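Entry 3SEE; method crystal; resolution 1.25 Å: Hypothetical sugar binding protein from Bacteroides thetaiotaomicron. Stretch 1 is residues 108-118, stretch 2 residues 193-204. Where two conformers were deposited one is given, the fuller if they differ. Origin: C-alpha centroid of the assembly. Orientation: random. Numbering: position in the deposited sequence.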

# COMPACT_ATOMS: atom_id res chain seq x y z
N PRO A 108 -2.83 -11.34 7.02
CA PRO A 108 -2.65 -9.88 7.03
C PRO A 108 -2.91 -9.19 5.71
O PRO A 108 -2.68 -9.75 4.64
CB PRO A 108 -1.18 -9.73 7.41
CG PRO A 108 -0.55 -10.98 6.96
CD PRO A 108 -1.56 -12.07 7.00
N VAL A 109 -3.34 -7.95 5.81
CA VAL A 109 -3.38 -7.03 4.69
C VAL A 109 -2.59 -5.79 5.10
O VAL A 109 -2.52 -5.45 6.28
CB VAL A 109 -4.82 -6.70 4.30
CG1 VAL A 109 -5.58 -5.98 5.40
CG2 VAL A 109 -4.88 -5.98 2.96
N SER A 110 -2.01 -5.12 4.12
CA SER A 110 -0.98 -4.14 4.37
C SER A 110 -1.08 -2.96 3.43
O SER A 110 -1.65 -3.04 2.35
CB SER A 110 0.38 -4.79 4.22
OG SER A 110 0.47 -6.00 4.99
N VAL A 111 -0.45 -1.87 3.85
CA VAL A 111 -0.47 -0.58 3.17
C VAL A 111 0.89 0.09 3.28
O VAL A 111 1.51 0.03 4.35
CB VAL A 111 -1.43 0.37 3.93
CG1 VAL A 111 -1.40 1.78 3.34
CG2 VAL A 111 -2.82 -0.21 3.95
N TYR A 112 1.31 0.83 2.27
CA TYR A 112 2.31 1.88 2.41
C TYR A 112 2.00 2.96 1.36
O TYR A 112 1.23 2.73 0.43
CB TYR A 112 3.76 1.36 2.33
CG TYR A 112 4.18 0.71 1.03
CD1 TYR A 112 4.50 1.47 -0.09
CD2 TYR A 112 4.22 -0.67 0.91
CE1 TYR A 112 4.88 0.88 -1.28
CE2 TYR A 112 4.59 -1.27 -0.29
CZ TYR A 112 4.93 -0.49 -1.38
OH TYR A 112 5.31 -1.05 -2.58
N ILE A 113 2.63 4.13 1.52
CA ILE A 113 2.43 5.24 0.59
C ILE A 113 3.82 5.80 0.29
O ILE A 113 4.50 6.31 1.18
CB ILE A 113 1.49 6.33 1.17
CG1 ILE A 113 0.20 5.72 1.73
CG2 ILE A 113 1.17 7.36 0.06
CD1 ILE A 113 -0.79 6.76 2.33
N LYS A 114 4.24 5.66 -0.96
CA LYS A 114 5.63 5.86 -1.37
C LYS A 114 5.75 6.91 -2.47
O LYS A 114 4.90 7.04 -3.34
CB LYS A 114 6.25 4.52 -1.85
CG LYS A 114 7.75 4.56 -2.03
CD LYS A 114 8.29 3.19 -2.38
CE LYS A 114 9.81 3.15 -2.46
NZ LYS A 114 10.34 3.96 -3.59
N GLN A 115 6.88 7.59 -2.47
CA GLN A 115 7.27 8.49 -3.54
C GLN A 115 7.40 7.74 -4.87
O GLN A 115 8.04 6.69 -4.95
CB GLN A 115 8.58 9.14 -3.17
CG GLN A 115 9.11 10.14 -4.21
CD GLN A 115 10.23 11.00 -3.68
OE1 GLN A 115 10.31 11.23 -2.47
NE2 GLN A 115 11.08 11.54 -4.57
N THR A 116 6.83 8.30 -5.95
CA THR A 116 6.85 7.62 -7.24
C THR A 116 8.23 7.61 -7.89
O THR A 116 8.72 6.55 -8.29
CB THR A 116 5.83 8.22 -8.19
OG1 THR A 116 4.56 8.25 -7.53
CG2 THR A 116 5.73 7.44 -9.49
N ASN A 117 8.82 8.81 -8.00
CA ASN A 117 10.07 8.99 -8.73
C ASN A 117 11.16 9.43 -7.77
O ASN A 117 11.20 10.58 -7.35
CB ASN A 117 9.87 9.99 -9.88
CG ASN A 117 9.13 9.38 -11.04
OD1 ASN A 117 9.38 8.23 -11.38
ND2 ASN A 117 8.23 10.14 -11.67
N GLU A 118 11.99 8.46 -7.38
CA GLU A 118 13.03 8.65 -6.37
C GLU A 118 14.35 9.06 -7.00
O GLU A 118 14.66 8.68 -8.11
CB GLU A 118 13.27 7.33 -5.63
CG GLU A 118 12.02 6.77 -4.92
CD GLU A 118 11.84 7.20 -3.49
OE1 GLU A 118 12.46 8.17 -3.01
OE2 GLU A 118 11.00 6.53 -2.82
N ALA A 193 8.57 18.93 -0.99
CA ALA A 193 9.00 17.57 -1.23
C ALA A 193 8.29 16.97 -2.44
O ALA A 193 7.06 17.11 -2.59
CB ALA A 193 8.73 16.72 0.01
N ALA A 194 9.06 16.24 -3.22
CA ALA A 194 8.54 15.54 -4.38
C ALA A 194 7.40 14.58 -4.03
O ALA A 194 6.44 14.44 -4.78
CB ALA A 194 9.66 14.79 -5.10
N ILE A 195 7.50 13.92 -2.87
CA ILE A 195 6.52 12.92 -2.50
C ILE A 195 5.11 13.50 -2.42
O ILE A 195 4.13 12.83 -2.70
CB ILE A 195 6.92 12.17 -1.22
CG1 ILE A 195 6.03 10.95 -0.98
CG2 ILE A 195 6.98 13.13 -0.01
CD1 ILE A 195 6.45 10.07 0.21
N LEU A 196 4.99 14.77 -2.00
CA LEU A 196 3.68 15.38 -1.87
C LEU A 196 3.01 15.55 -3.23
O LEU A 196 1.78 15.51 -3.34
CB LEU A 196 3.79 16.74 -1.19
CG LEU A 196 4.22 16.73 0.28
CD1 LEU A 196 4.58 18.16 0.71
CD2 LEU A 196 3.16 16.14 1.21
N LYS A 197 3.80 15.76 -4.29
CA LYS A 197 3.27 15.99 -5.63
C LYS A 197 3.09 14.73 -6.45
O LYS A 197 2.38 14.76 -7.46
CB LYS A 197 4.16 16.95 -6.41
CG LYS A 197 4.35 18.27 -5.73
CD LYS A 197 5.22 19.21 -6.59
CE LYS A 197 5.69 20.48 -5.86
NZ LYS A 197 7.08 20.44 -5.23
N ASP A 198 3.73 13.63 -6.07
CA ASP A 198 3.69 12.41 -6.88
C ASP A 198 4.07 11.22 -6.02
O ASP A 198 5.26 10.98 -5.72
CB ASP A 198 4.64 12.55 -8.08
CG ASP A 198 4.48 11.46 -9.08
OD1 ASP A 198 3.66 10.53 -8.88
OD2 ASP A 198 5.20 11.52 -10.11
N CYS A 199 3.05 10.50 -5.57
CA CYS A 199 3.24 9.33 -4.73
C CYS A 199 2.22 8.28 -5.16
O CYS A 199 1.38 8.55 -6.02
CB CYS A 199 3.07 9.70 -3.25
SG CYS A 199 1.40 10.24 -2.79
N TYR A 200 2.29 7.10 -4.54
CA TYR A 200 1.25 6.11 -4.75
C TYR A 200 0.94 5.38 -3.48
O TYR A 200 1.83 5.12 -2.65
CB TYR A 200 1.62 5.12 -5.87
CG TYR A 200 2.92 4.40 -5.71
CD1 TYR A 200 4.10 4.99 -6.13
CD2 TYR A 200 2.98 3.13 -5.16
CE1 TYR A 200 5.30 4.30 -6.00
CE2 TYR A 200 4.18 2.46 -5.04
CZ TYR A 200 5.36 3.07 -5.43
OH TYR A 200 6.58 2.45 -5.36
N VAL A 201 -0.34 5.07 -3.34
CA VAL A 201 -0.80 4.11 -2.33
C VAL A 201 -0.58 2.69 -2.86
O VAL A 201 -0.92 2.40 -4.00
CB VAL A 201 -2.28 4.34 -2.03
CG1 VAL A 201 -2.84 3.25 -1.10
CG2 VAL A 201 -2.51 5.74 -1.46
N ALA A 202 -0.04 1.81 -2.02
CA ALA A 202 0.12 0.39 -2.29
C ALA A 202 -0.66 -0.38 -1.24
O ALA A 202 -0.51 -0.15 -0.04
CB ALA A 202 1.61 0.01 -2.20
N ILE A 203 -1.51 -1.30 -1.69
CA ILE A 203 -2.25 -2.21 -0.83
C ILE A 203 -1.76 -3.61 -1.19
O ILE A 203 -1.71 -3.99 -2.38
CB ILE A 203 -3.78 -2.08 -1.01
CG1 ILE A 203 -4.22 -0.65 -0.63
CG2 ILE A 203 -4.51 -3.17 -0.21
CD1 ILE A 203 -5.69 -0.32 -0.95
N LEU A 204 -1.36 -4.39 -0.18
CA LEU A 204 -0.67 -5.67 -0.36
C LEU A 204 -1.22 -6.72 0.54
O LEU A 204 -1.73 -6.42 1.62
CB LEU A 204 0.78 -5.57 0.10
CG LEU A 204 1.56 -4.40 -0.44
CD1 LEU A 204 1.56 -3.22 0.52
CD2 LEU A 204 2.99 -4.83 -0.77
O HOH W 1 7.11 0.01 -4.39
O HOH W 2 8.76 4.17 -5.83
O HOH W 3 10.12 13.70 -1.40
O HOH W 4 7.06 13.19 -10.97
O HOH W 5 7.78 11.28 -7.00

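What holds the two strands together? They run antiparallel, their directions 166° apart, and paired backbone bonds tie Ser110 to Leu204, Tyr112 to Ala202 and Lys114 to Tyr200. In each pair both amides donate to the partner's carbonyl: Tyr112 N lies 3.1 Å from Ala202 O, and Ala202 N lies 2.9 Å from Tyr112 O. Between these pairs, at Val111–Ile203 and Ile113–Val201, the strands come closer, and alpha carbons point at carbonyls instead, as in the 3.2 Å contact from Val111 CA to Ala202 O.

How do the side chains pack? The hydrogen-bonded pairs all turn theirs to one face of the sheet. There Ala202 CB sits over the Tyr112 ring, 3.5 Å from Tyr112 CZ and nearly along the ring normal, a CH-pi contact that the small alanine makes. Leu204 CD1 approaches Tyr112 CE2 at 3.7 Å, and Lys114 CB lies over a face of the Tyr200 ring. The other face is aliphatic: Ile113 CG1 meets Val201 CG2 at 4.2 Å.

How does the pairing end? Beyond Gln115 and Cys199, whose side chains diverge, Thr116 binds Asp198 twice. Thr116 N donates to Asp198 O at 3.1 Å, almost straight, while Thr116 OG1 donates to Asp198 OD1 at 2.8 Å, so backbone and side chain fasten the same two residues.

Where does water join in? Water 1 bridges the hydroxyls of Tyr112 and Tyr200, lying 2.8 Å from Tyr112 OH and 2.7 Å from Tyr200 OH. Water 3 donates to Gln115 OE1 at 2.7 Å and accepts from Ile195 N at 3.0 Å, linking the strand to the segment before Asp198. Water 5 likewise accepts from Asn117 N at 2.9 Å and donates to Asp198 O at 2.8 Å, extending the link past Thr116.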